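Long-range contacts in CRISPR-associated endonuclease Cas12b (Alicyclobacillus acidoterrestris, PDB 5U31), which is an RNA-guided CRISPR endonuclease that recognises target DNA next to a protospacer adjacent motif and cleaves it with its RuvC domain as part of bacterial antiviral defence: residues A[14-19]-A[439-444]; A[403-408]-A[475-480]; A[418-423]-A[435-440]. The protein carries 3 engineered substitutions. One frame throughout, in Å; residues are numbered along the deposited sequence.

Contact 1. Residues A[14-19]-A[439-444]. With nucleotides of chain B.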
loop_
_atom_site.group_PDB
_atom_site.type_symbol
_atom_site.label_atom_id
_atom_site.label_comp_id
_atom_site.label_asym_id
_atom_site.label_seq_id
_atom_site.Cartn_x
_atom_site.Cartn_y
_atom_site.Cartn_z
ATOM N N ASP A 14 -0.660 9.036 -37.503
ATOM C CA ASP A 14 -0.990 10.315 -38.121
ATOM C C ASP A 14 -1.227 10.160 -39.618
ATOM O O ASP A 14 -2.174 10.736 -40.166
ATOM C CB ASP A 14 0.123 11.325 -37.840
ATOM C CG ASP A 14 0.329 11.573 -36.347
ATOM O OD1 ASP A 14 0.631 10.603 -35.614
ATOM O OD2 ASP A 14 0.191 12.734 -35.906
ATOM N N ASP A 15 -0.398 9.366 -40.291
ATOM C CA ASP A 15 -0.466 9.223 -41.739
ATOM C C ASP A 15 -1.458 8.161 -42.195
ATOM O O ASP A 15 -1.614 7.963 -43.406
ATOM C CB ASP A 15 0.923 8.899 -42.301
ATOM C CG ASP A 15 1.907 10.043 -42.126
ATOM O OD1 ASP A 15 1.478 11.145 -41.723
ATOM O OD2 ASP A 15 3.110 9.837 -42.390
HETATM N N MSE A 16 -2.127 7.474 -41.272
HETATM C CA MSE A 16 -3.077 6.430 -41.649
HETATM C C MSE A 16 -4.287 6.395 -40.720
HETATM O O MSE A 16 -4.358 5.576 -39.806
HETATM C CB MSE A 16 -2.385 5.057 -41.686
HETATM C CG MSE A 16 -1.482 4.759 -40.501
HETATM SE SE MSE A 16 -0.239 3.259 -40.748
HETATM C CE MSE A 16 0.561 3.353 -38.996
ATOM N N PRO A 17 -5.256 7.281 -40.972
ATOM C CA PRO A 17 -6.436 7.335 -40.099
ATOM C C PRO A 17 -7.366 6.154 -40.278
ATOM O O PRO A 17 -8.095 5.805 -39.340
ATOM C CB PRO A 17 -7.110 8.644 -40.519
ATOM C CG PRO A 17 -6.751 8.774 -41.965
ATOM C CD PRO A 17 -5.347 8.238 -42.087
ATOM N N GLU A 18 -7.371 5.536 -41.461
ATOM C CA GLU A 18 -8.253 4.401 -41.696
ATOM C C GLU A 18 -7.934 3.248 -40.747
ATOM O O GLU A 18 -8.827 2.479 -40.380
ATOM C CB GLU A 18 -8.157 3.963 -43.165
ATOM C CG GLU A 18 -6.846 3.278 -43.588
ATOM C CD GLU A 18 -5.657 4.221 -43.753
ATOM O OE1 GLU A 18 -4.509 3.724 -43.798
ATOM O OE2 GLU A 18 -5.861 5.450 -43.845
ATOM N N ILE A 19 -6.678 3.133 -40.316
ATOM C CA ILE A 19 -6.309 2.094 -39.361
ATOM C C ILE A 19 -6.610 2.535 -37.933
ATOM O O ILE A 19 -6.976 1.707 -37.088
ATOM C CB ILE A 19 -4.825 1.730 -39.547
ATOM C CG1 ILE A 19 -4.641 0.939 -40.845
ATOM C CG2 ILE A 19 -4.288 0.963 -38.347
ATOM C CD1 ILE A 19 -3.321 1.215 -41.516
ATOM N N THR A 439 1.306 -2.859 -41.170
ATOM C CA THR A 439 2.530 -2.451 -40.487
ATOM C C THR A 439 2.380 -1.029 -39.960
ATOM O O THR A 439 2.129 -0.099 -40.734
ATOM C CB THR A 439 3.733 -2.530 -41.421
ATOM O OG1 THR A 439 3.860 -3.866 -41.923
ATOM C CG2 THR A 439 4.991 -2.146 -40.668
ATOM N N VAL A 440 2.575 -0.855 -38.658
ATOM C CA VAL A 440 2.343 0.414 -37.985
ATOM C C VAL A 440 3.636 0.870 -37.314
ATOM O O VAL A 440 4.191 0.144 -36.486
ATOM C CB VAL A 440 1.206 0.304 -36.957
ATOM C CG1 VAL A 440 1.131 1.558 -36.113
ATOM C CG2 VAL A 440 -0.114 0.042 -37.666
ATOM N N PRO A 441 4.166 2.047 -37.646
ATOM C CA PRO A 441 5.345 2.546 -36.936
ATOM C C PRO A 441 5.028 2.914 -35.496
ATOM O O PRO A 441 3.899 3.252 -35.133
ATOM C CB PRO A 441 5.752 3.786 -37.745
ATOM C CG PRO A 441 4.534 4.169 -38.500
ATOM C CD PRO A 441 3.871 2.869 -38.828
ATOM N N ILE A 442 6.070 2.855 -34.674
ATOM C CA ILE A 442 5.993 3.163 -33.254
ATOM C C ILE A 442 6.654 4.509 -33.004
ATOM O O ILE A 442 7.727 4.793 -33.551
ATOM C CB ILE A 442 6.682 2.072 -32.419
ATOM C CG1 ILE A 442 6.050 0.712 -32.692
ATOM C CG2 ILE A 442 6.647 2.424 -30.947
ATOM C CD1 ILE A 442 6.969 -0.423 -32.352
ATOM N N SER A 443 6.021 5.333 -32.174
ATOM C CA SER A 443 6.661 6.564 -31.735
ATOM C C SER A 443 7.934 6.249 -30.953
ATOM O O SER A 443 8.014 5.247 -30.237
ATOM C CB SER A 443 5.697 7.392 -30.880
ATOM O OG SER A 443 4.617 7.890 -31.653
HETATM N N MSE A 444 8.938 7.111 -31.113
HETATM C CA MSE A 444 10.239 6.955 -30.459
HETATM C C MSE A 444 10.119 6.668 -28.971
HETATM O O MSE A 444 9.336 7.303 -28.264
HETATM C CB MSE A 444 11.088 8.210 -30.647
HETATM C CG MSE A 444 11.514 8.469 -32.072
HETATM SE SE MSE A 444 12.574 7.018 -32.811
HETATM C CE MSE A 444 13.331 7.972 -34.333
ATOM P P U B 29 8.535 10.578 -33.285
ATOM O OP1 U B 29 8.107 9.193 -33.606
ATOM O OP2 U B 29 7.745 11.735 -33.779
ATOM O "O5'" U B 29 8.649 10.710 -31.704
ATOM C "C5'" U B 29 7.511 11.030 -30.925
ATOM C "C4'" U B 29 7.856 11.932 -29.769
ATOM O "O4'" U B 29 8.617 13.075 -30.237
ATOM C "C3'" U B 29 6.664 12.544 -29.057
ATOM O "O3'" U B 29 6.083 11.662 -28.118
ATOM C "C2'" U B 29 7.250 13.801 -28.430
ATOM O "O2'" U B 29 7.944 13.491 -27.230
ATOM C "C1'" U B 29 8.273 14.222 -29.488
ATOM N N1 U B 29 7.764 15.266 -30.412
ATOM C C2 U B 29 7.404 16.506 -29.903
ATOM O O2 U B 29 7.453 16.804 -28.722
ATOM N N3 U B 29 6.962 17.410 -30.837
ATOM C C4 U B 29 6.850 17.225 -32.198
ATOM O O4 U B 29 6.433 18.148 -32.902
ATOM C C5 U B 29 7.250 15.930 -32.650
ATOM C C6 U B 29 7.684 15.024 -31.766
ATOM P P G B 30 4.729 10.887 -28.481
ATOM O OP1 G B 30 4.393 11.177 -29.897
ATOM O OP2 G B 30 3.738 11.179 -27.417
ATOM O "O5'" G B 30 5.128 9.351 -28.377
ATOM C "C5'" G B 30 6.057 8.901 -27.404
ATOM C "C4'" G B 30 5.525 7.726 -26.622
ATOM O "O4'" G B 30 6.575 6.745 -26.461
ATOM C "C3'" G B 30 5.067 8.043 -25.206
ATOM O "O3'" G B 30 3.724 8.483 -25.166
ATOM C "C2'" G B 30 5.304 6.740 -24.449
ATOM O "O2'" G B 30 4.207 5.853 -24.597
ATOM C "C1'" G B 30 6.508 6.156 -25.185
ATOM N N9 G B 30 7.790 6.394 -24.499
ATOM C C8 G B 30 8.862 7.075 -25.021
ATOM N N7 G B 30 9.885 7.112 -24.215
ATOM C C5 G B 30 9.460 6.410 -23.096
ATOM C C6 G B 30 10.142 6.121 -21.890
ATOM O O6 G B 30 11.290 6.438 -21.561
ATOM N N1 G B 30 9.349 5.387 -21.020
ATOM C C2 G B 30 8.064 4.980 -21.276
ATOM N N2 G B 30 7.464 4.275 -20.306
ATOM N N3 G B 30 7.415 5.240 -22.398
ATOM C C4 G B 30 8.170 5.954 -23.256
ATOM P P G B 28 11.284 13.058 -38.355
ATOM O OP1 G B 28 10.781 11.826 -39.013
ATOM O OP2 G B 28 10.647 14.359 -38.684
ATOM O "O5'" G B 28 11.206 12.851 -36.776
ATOM C "C5'" G B 28 11.919 11.794 -36.150
ATOM C "C4'" G B 28 11.974 11.952 -34.650
ATOM O "O4'" G B 28 12.608 13.204 -34.285
ATOM C "C3'" G B 28 10.642 12.001 -33.927
ATOM O "O3'" G B 28 10.053 10.722 -33.784
ATOM C "C2'" G B 28 11.015 12.666 -32.607
ATOM O "O2'" G B 28 11.646 11.742 -31.733
ATOM C "C1'" G B 28 12.061 13.678 -33.069
ATOM N N9 G B 28 11.467 15.007 -33.296
ATOM C C8 G B 28 11.219 15.620 -34.500
ATOM N N7 G B 28 10.679 16.801 -34.366
ATOM C C5 G B 28 10.562 16.977 -32.995
ATOM C C6 G B 28 10.046 18.066 -32.248
ATOM O O6 G B 28 9.572 19.131 -32.664
ATOM N N1 G B 28 10.119 17.822 -30.880
ATOM C C2 G B 28 10.625 16.682 -30.304
ATOM N N2 G B 28 10.607 16.636 -28.966
ATOM N N3 G B 28 11.107 15.661 -30.989
ATOM C C4 G B 28 11.045 15.876 -32.320
#
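M16, a selenomethionine, meets V440 and P441 with the end of its side chain. The contact between the two segments is apolar. CE lies 3.3 Å from P441 CD, and the two side chains approach tip to tip. The same methyl sits 3.4 Å from V440 CG1 and close to V440 CG2, so it rests against both branches of the valine. CG stands between the backbone N and the carbonyl carbon (chi1 45°). Beyond CG the chain is extended, which carries CE over to the strand. I19 adds a looser touch, CG2 to V440 CG2 at 4.3 Å.

Polar interactions are found at the backbone. M16 holds the N-cap position of helix 17-45. Its O takes a weak bond from I19 N. Nearby, P441 is joined by a backbone bond to R12 and E18 to V427.

Nucleic acid contacts gather at the far end of 439-444. M444 N donates a weak hydrogen bond to OP1 of nucleotide U29 of chain B (3.4 Å, 160° at the hydrogen). The side chains of S443 and M444 lie against the sugar-phosphate backbone of the guanosine nucleotides on either side of it, 30 and 28 of chain B respectively.

The arrangement seats the start of the first REC1 helix on the outer strand of a three-stranded antiparallel sheet in WED-II, and that strand runs into the 443-447 segment that binds the sgRNA.

Contact 2. Residues A[403-408]-A[475-480]. With nucleotides of chain C; nucleotides of chain D.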
loop_
_atom_site.group_PDB
_atom_site.type_symbol
_atom_site.label_atom_id
_atom_site.label_comp_id
_atom_site.label_asym_id
_atom_site.label_seq_id
_atom_site.Cartn_x
_atom_site.Cartn_y
_atom_site.Cartn_z
ATOM N N HIS A 403 -5.019 -13.868 -33.233
ATOM C CA HIS A 403 -4.445 -12.901 -34.151
ATOM C C HIS A 403 -3.097 -12.427 -33.619
ATOM O O HIS A 403 -2.992 -11.974 -32.476
ATOM C CB HIS A 403 -5.412 -11.733 -34.305
ATOM C CG HIS A 403 -6.262 -11.507 -33.094
ATOM N ND1 HIS A 403 -7.412 -12.226 -32.850
ATOM C CD2 HIS A 403 -6.119 -10.659 -32.051
ATOM C CE1 HIS A 403 -7.946 -11.823 -31.711
ATOM N NE2 HIS A 403 -7.181 -10.872 -31.206
ATOM N N GLN A 404 -2.066 -12.541 -34.449
ATOM C CA GLN A 404 -0.686 -12.375 -34.018
ATOM C C GLN A 404 -0.120 -11.021 -34.443
ATOM O O GLN A 404 -0.738 -10.258 -35.189
ATOM C CB GLN A 404 0.178 -13.512 -34.574
ATOM C CG GLN A 404 -0.259 -14.896 -34.121
ATOM C CD GLN A 404 -0.144 -15.940 -35.213
ATOM O OE1 GLN A 404 0.951 -16.341 -35.592
ATOM N NE2 GLN A 404 -1.284 -16.379 -35.730
ATOM N N TYR A 405 1.085 -10.730 -33.946
ATOM C CA TYR A 405 1.819 -9.524 -34.300
ATOM C C TYR A 405 3.309 -9.832 -34.267
ATOM O O TYR A 405 3.763 -10.674 -33.487
ATOM C CB TYR A 405 1.514 -8.361 -33.345
ATOM C CG TYR A 405 2.227 -8.492 -32.023
ATOM C CD1 TYR A 405 3.443 -7.860 -31.801
ATOM C CD2 TYR A 405 1.697 -9.265 -31.002
ATOM C CE1 TYR A 405 4.111 -7.993 -30.599
ATOM C CE2 TYR A 405 2.354 -9.401 -29.794
ATOM C CZ TYR A 405 3.562 -8.764 -29.603
ATOM O OH TYR A 405 4.225 -8.894 -28.411
ATOM N N THR A 406 4.067 -9.141 -35.115
ATOM C CA THR A 406 5.522 -9.144 -35.046
ATOM C C THR A 406 6.004 -7.761 -34.640
ATOM O O THR A 406 5.425 -6.747 -35.046
ATOM C CB THR A 406 6.174 -9.523 -36.381
ATOM O OG1 THR A 406 5.804 -8.571 -37.384
ATOM C CG2 THR A 406 5.751 -10.894 -36.828
ATOM N N PHE A 407 7.057 -7.728 -33.833
ATOM C CA PHE A 407 7.767 -6.492 -33.538
ATOM C C PHE A 407 8.927 -6.361 -34.516
ATOM O O PHE A 407 9.834 -7.201 -34.528
ATOM C CB PHE A 407 8.269 -6.491 -32.098
ATOM C CG PHE A 407 8.872 -5.189 -31.662
ATOM C CD1 PHE A 407 10.223 -4.936 -31.842
ATOM C CD2 PHE A 407 8.091 -4.226 -31.047
ATOM C CE1 PHE A 407 10.777 -3.743 -31.430
ATOM C CE2 PHE A 407 8.641 -3.033 -30.629
ATOM C CZ PHE A 407 9.985 -2.790 -30.822
ATOM N N LEU A 408 8.895 -5.316 -35.334
ATOM C CA LEU A 408 9.868 -5.116 -36.403
ATOM C C LEU A 408 10.928 -4.128 -35.928
ATOM O O LEU A 408 10.653 -2.932 -35.794
ATOM C CB LEU A 408 9.172 -4.622 -37.669
ATOM C CG LEU A 408 8.146 -5.592 -38.250
ATOM C CD1 LEU A 408 7.263 -4.896 -39.256
ATOM C CD2 LEU A 408 8.849 -6.764 -38.885
ATOM N N GLY A 475 15.351 -13.014 -23.825
ATOM C CA GLY A 475 13.925 -12.872 -23.619
ATOM C C GLY A 475 13.140 -13.094 -24.892
ATOM O O GLY A 475 13.697 -13.238 -25.983
ATOM N N GLU A 476 11.820 -13.118 -24.733
ATOM C CA GLU A 476 10.902 -13.316 -25.840
ATOM C C GLU A 476 9.763 -12.316 -25.737
ATOM O O GLU A 476 9.353 -11.929 -24.639
ATOM C CB GLU A 476 10.320 -14.735 -25.858
ATOM C CG GLU A 476 11.298 -15.843 -26.207
ATOM C CD GLU A 476 10.647 -17.211 -26.106
ATOM O OE1 GLU A 476 9.496 -17.278 -25.623
ATOM O OE2 GLU A 476 11.279 -18.212 -26.507
ATOM N N PHE A 477 9.261 -11.896 -26.893
ATOM C CA PHE A 477 8.028 -11.128 -26.920
ATOM C C PHE A 477 6.870 -12.016 -26.490
ATOM O O PHE A 477 6.848 -13.218 -26.773
ATOM C CB PHE A 477 7.769 -10.565 -28.315
ATOM C CG PHE A 477 8.637 -9.394 -28.673
ATOM C CD1 PHE A 477 8.391 -8.143 -28.132
ATOM C CD2 PHE A 477 9.681 -9.537 -29.574
ATOM C CE1 PHE A 477 9.183 -7.061 -28.465
ATOM C CE2 PHE A 477 10.477 -8.458 -29.912
ATOM C CZ PHE A 477 10.227 -7.219 -29.355
ATOM N N GLY A 478 5.913 -11.422 -25.788
ATOM C CA GLY A 478 4.732 -12.142 -25.360
ATOM C C GLY A 478 3.482 -11.500 -25.916
ATOM O O GLY A 478 3.548 -10.786 -26.922
ATOM N N GLY A 479 2.344 -11.737 -25.272
ATOM C CA GLY A 479 1.109 -11.139 -25.730
ATOM C C GLY A 479 1.135 -9.627 -25.636
ATOM O O GLY A 479 1.922 -9.026 -24.905
ATOM N N ALA A 480 0.249 -9.005 -26.405
ATOM C CA ALA A 480 0.110 -7.561 -26.445
ATOM C C ALA A 480 -1.364 -7.207 -26.369
ATOM O O ALA A 480 -2.232 -8.015 -26.702
ATOM C CB ALA A 480 0.726 -6.967 -27.715
ATOM P P DG C 21 1.185 -14.604 -23.302
ATOM O OP1 DG C 21 2.236 -14.173 -22.359
ATOM O OP2 DG C 21 1.496 -14.717 -24.744
ATOM O "O5'" DG C 21 0.654 -16.027 -22.836
ATOM C "C5'" DG C 21 -0.027 -16.871 -23.756
ATOM C "C4'" DG C 21 0.353 -18.314 -23.500
ATOM O "O4'" DG C 21 -0.815 -19.087 -23.142
ATOM C "C3'" DG C 21 1.006 -19.038 -24.673
ATOM O "O3'" DG C 21 2.200 -19.638 -24.239
ATOM C "C2'" DG C 21 -0.031 -20.089 -25.077
ATOM C "C1'" DG C 21 -0.716 -20.346 -23.751
ATOM N N9 DG C 21 -2.057 -20.897 -23.863
ATOM C C8 DG C 21 -3.212 -20.211 -24.146
ATOM N N7 DG C 21 -4.272 -20.969 -24.158
ATOM C C5 DG C 21 -3.787 -22.236 -23.860
ATOM C C6 DG C 21 -4.470 -23.470 -23.735
ATOM O O6 DG C 21 -5.681 -23.695 -23.864
ATOM N N1 DG C 21 -3.600 -24.510 -23.432
ATOM C C2 DG C 21 -2.246 -24.377 -23.265
ATOM N N2 DG C 21 -1.574 -25.494 -22.973
ATOM N N3 DG C 21 -1.593 -23.230 -23.367
ATOM C C4 DG C 21 -2.426 -22.206 -23.671
ATOM P P DT D 3 -1.655 -19.097 -38.433
ATOM O OP1 DT D 3 -1.759 -17.677 -38.070
ATOM O OP2 DT D 3 -1.257 -20.068 -37.397
ATOM O "O5'" DT D 3 -3.075 -19.546 -38.989
ATOM C "C5'" DT D 3 -3.667 -18.840 -40.051
ATOM C "C4'" DT D 3 -4.879 -19.583 -40.556
ATOM O "O4'" DT D 3 -4.501 -20.943 -40.870
ATOM C "C3'" DT D 3 -6.012 -19.687 -39.548
ATOM O "O3'" DT D 3 -7.251 -19.566 -40.209
ATOM C "C2'" DT D 3 -5.820 -21.081 -38.966
ATOM C "C1'" DT D 3 -5.339 -21.835 -40.180
ATOM N N1 DT D 3 -4.555 -23.051 -39.869
ATOM C C2 DT D 3 -5.134 -24.281 -40.048
ATOM O O2 DT D 3 -6.281 -24.428 -40.430
ATOM N N3 DT D 3 -4.325 -25.341 -39.757
ATOM C C4 DT D 3 -3.019 -25.295 -39.318
ATOM O O4 DT D 3 -2.371 -26.306 -39.082
ATOM C C5 DT D 3 -2.467 -23.970 -39.158
ATOM C C7 DT D 3 -1.057 -23.789 -38.687
ATOM C C6 DT D 3 -3.253 -22.925 -39.444
#
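The F407 and F477 rings lie nearly parallel but slid apart, so they barely overlap. The planes differ by 28° and the centroids are 4.8 Å apart. F407 CG is anti to the backbone N (chi1 -173°), which brings it to 3.4 Å from F477 CZ. F407 CB lies over one face of the F477 ring, offset toward its rim, in a CH-pi contact 3.8 Å from the centroid. The two side chains cross at about a right angle.

Y405 points its ring at the backbone of G478 and at A480. Its OH donates a hydrogen bond to G478 O at 2.5 Å. The oxygen lies at the edge of the ring, in its plane. The hydroxyl is tilted only a little from the carbonyl plane. A480 CB approaches the same ring obliquely, 3.6 Å from CE2.

DNA flanks both segments. The amide of G479 binds the phosphate lock of the target strand, and its N is 3.1 Å from OP2 of DG21 in chain C. G478 O and G479 N belong to the same peptide group, so the tyrosine bond may help orient the amide that faces the phosphate. On the other segment, Q404 NE2 donates to OP1 of DT3 in chain D at 2.7 Å.

The two strands cross at 132° with axes 9.0 Å apart, so side chains join them face to face. Strand 405-408 pairs with strand 418-421. Strand 473-483 pairs with strand 502-510, whose V505 also packs on Y405, F477 and A480.

Contact 3. Residues A[418-423]-A[435-440]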
loop_
_atom_site.group_PDB
_atom_site.type_symbol
_atom_site.label_atom_id
_atom_site.label_comp_id
_atom_site.label_asym_id
_atom_site.label_seq_id
_atom_site.Cartn_x
_atom_site.Cartn_y
_atom_site.Cartn_z
ATOM N N ALA A 418 8.648 -0.796 -35.606
ATOM C CA ALA A 418 7.302 -0.941 -36.132
ATOM C C ALA A 418 6.693 -2.213 -35.577
ATOM O O ALA A 418 7.389 -3.094 -35.068
ATOM C CB ALA A 418 7.289 -0.982 -37.665
ATOM N N ILE A 419 5.375 -2.297 -35.686
ATOM C CA ILE A 419 4.633 -3.494 -35.328
ATOM C C ILE A 419 3.777 -3.880 -36.518
ATOM O O ILE A 419 3.085 -3.032 -37.089
ATOM C CB ILE A 419 3.769 -3.278 -34.073
ATOM C CG1 ILE A 419 4.580 -3.630 -32.830
ATOM C CG2 ILE A 419 2.511 -4.118 -34.140
ATOM C CD1 ILE A 419 4.412 -2.656 -31.715
ATOM N N ARG A 420 3.842 -5.146 -36.908
ATOM C CA ARG A 420 3.011 -5.664 -37.985
ATOM C C ARG A 420 1.869 -6.458 -37.367
ATOM O O ARG A 420 2.089 -7.533 -36.801
ATOM C CB ARG A 420 3.823 -6.530 -38.943
ATOM C CG ARG A 420 3.084 -6.863 -40.215
ATOM C CD ARG A 420 3.669 -8.086 -40.885
ATOM N NE ARG A 420 5.101 -7.953 -41.134
ATOM C CZ ARG A 420 5.625 -7.201 -42.094
ATOM N NH1 ARG A 420 4.837 -6.500 -42.897
ATOM N NH2 ARG A 420 6.940 -7.143 -42.245
ATOM N N PHE A 421 0.655 -5.927 -37.465
ATOM C CA PHE A 421 -0.529 -6.683 -37.084
ATOM C C PHE A 421 -0.919 -7.588 -38.247
ATOM O O PHE A 421 -1.226 -7.101 -39.340
ATOM C CB PHE A 421 -1.677 -5.745 -36.718
ATOM C CG PHE A 421 -1.368 -4.816 -35.576
ATOM C CD1 PHE A 421 -1.672 -5.172 -34.270
ATOM C CD2 PHE A 421 -0.784 -3.581 -35.807
ATOM C CE1 PHE A 421 -1.394 -4.319 -33.218
ATOM C CE2 PHE A 421 -0.508 -2.720 -34.755
ATOM C CZ PHE A 421 -0.811 -3.092 -33.460
ATOM N N HIS A 422 -0.903 -8.902 -38.019
ATOM C CA HIS A 422 -1.201 -9.831 -39.106
ATOM C C HIS A 422 -2.677 -9.822 -39.481
ATOM O O HIS A 422 -3.028 -10.193 -40.604
ATOM C CB HIS A 422 -0.745 -11.234 -38.724
ATOM C CG HIS A 422 0.724 -11.326 -38.476
ATOM N ND1 HIS A 422 1.637 -11.518 -39.491
ATOM C CD2 HIS A 422 1.443 -11.213 -37.338
ATOM C CE1 HIS A 422 2.856 -11.538 -38.985
ATOM N NE2 HIS A 422 2.765 -11.357 -37.680
ATOM N N LYS A 423 -3.547 -9.418 -38.565
ATOM C CA LYS A 423 -4.946 -9.177 -38.869
ATOM C C LYS A 423 -5.380 -7.949 -38.092
ATOM O O LYS A 423 -4.954 -7.751 -36.952
ATOM C CB LYS A 423 -5.839 -10.371 -38.509
ATOM C CG LYS A 423 -5.747 -11.541 -39.464
ATOM C CD LYS A 423 -6.881 -12.524 -39.225
ATOM C CE LYS A 423 -6.856 -13.076 -37.804
ATOM N NZ LYS A 423 -7.868 -14.148 -37.625
ATOM N N VAL A 435 -8.733 -6.739 -42.450
ATOM C CA VAL A 435 -7.600 -6.665 -43.359
ATOM C C VAL A 435 -6.449 -7.482 -42.790
ATOM O O VAL A 435 -6.451 -7.883 -41.626
ATOM C CB VAL A 435 -7.152 -5.216 -43.608
ATOM C CG1 VAL A 435 -8.234 -4.454 -44.356
ATOM C CG2 VAL A 435 -6.816 -4.546 -42.280
ATOM N N ASP A 436 -5.447 -7.709 -43.635
ATOM C CA ASP A 436 -4.278 -8.496 -43.280
ATOM C C ASP A 436 -3.023 -7.637 -43.323
ATOM O O ASP A 436 -2.944 -6.659 -44.074
ATOM C CB ASP A 436 -4.101 -9.690 -44.230
ATOM C CG ASP A 436 -5.111 -10.788 -43.984
ATOM O OD1 ASP A 436 -6.248 -10.680 -44.490
ATOM O OD2 ASP A 436 -4.765 -11.762 -43.284
ATOM N N ASP A 437 -2.048 -8.010 -42.497
ATOM C CA ASP A 437 -0.658 -7.585 -42.644
ATOM C C ASP A 437 -0.540 -6.060 -42.719
ATOM O O ASP A 437 -0.160 -5.478 -43.734
ATOM C CB ASP A 437 -0.049 -8.259 -43.879
ATOM C CG ASP A 437 1.203 -9.047 -43.555
ATOM O OD1 ASP A 437 2.309 -8.492 -43.727
ATOM O OD2 ASP A 437 1.081 -10.213 -43.119
ATOM N N VAL A 438 -0.876 -5.430 -41.597
ATOM C CA VAL A 438 -0.830 -3.980 -41.446
ATOM C C VAL A 438 0.382 -3.625 -40.596
ATOM O O VAL A 438 0.465 -4.025 -39.428
ATOM C CB VAL A 438 -2.115 -3.443 -40.804
ATOM C CG1 VAL A 438 -2.009 -1.945 -40.599
ATOM C CG2 VAL A 438 -3.312 -3.793 -41.655
ATOM N N THR A 439 1.306 -2.859 -41.170
ATOM C CA THR A 439 2.530 -2.451 -40.487
ATOM C C THR A 439 2.380 -1.029 -39.960
ATOM O O THR A 439 2.129 -0.099 -40.734
ATOM C CB THR A 439 3.733 -2.530 -41.421
ATOM O OG1 THR A 439 3.860 -3.866 -41.923
ATOM C CG2 THR A 439 4.991 -2.146 -40.668
ATOM N N VAL A 440 2.575 -0.855 -38.658
ATOM C CA VAL A 440 2.343 0.414 -37.985
ATOM C C VAL A 440 3.636 0.870 -37.314
ATOM O O VAL A 440 4.191 0.144 -36.486
ATOM C CB VAL A 440 1.206 0.304 -36.957
ATOM C CG1 VAL A 440 1.131 1.558 -36.113
ATOM C CG2 VAL A 440 -0.114 0.042 -37.666
#
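R420 reaches over T439 toward D437 on the neighbouring strand. CB starts 4.0 Å from T439 OG1. CG is anti to the backbone N (chi1 -169°) and comes nearer, 3.5 Å from OG1, with V438 O also close. CD passes close to D437 OD1. The chain bends at chi3, and NE stays farther from that oxygen than CD. At the tip, NH1 makes a salt bridge to D437 OD1 at 3.3 Å. The hydrogen bond within it is weak, with 124° at the hydrogen. The guanidinium and carboxylate planes are 31° apart. The hydroxyl of T439 lies near NH1 too, but at a poor angle for bonding.

On the other face of the sheet, F421 turns the edge of its ring to V440, CE2 to CG2 at 4.0 Å. I419 CG2 sits over one face of this ring.

The backbones are antiparallel. I419 and V440 exchange two bonds, as do F421 and V438. D437 N then donates to H422 O at 3.1 Å, from above the carbonyl plane. K423 lies alongside D436, but its NZ bonds T216 instead.

D437 and V438 both face F421, and D437 has a positive phi. This is a G1 beta bulge, set where both strands of the WED-II hairpin turn a corner.

Contact 1 closes the longest loop. It leads from the WED-I/REC1 boundary through 419 residues, about half of them helical, to strand 437-441, so nearly all of REC1 is spanned before the chain returns to the wedge. Contact 2 begins inside that loop and ends beyond it, so the two cross. Contact 3 is a short hairpin link with 11 residues between its segments, nested within contact 2. It shares T439 and V440 with contact 1. Strands 405-408, 418-421 and 437-441 form one antiparallel sheet. Contact 1 ties helix 17-45 to one edge strand. Contact 2 joins the other edge strand to the larger WED sheet through strand 473-483.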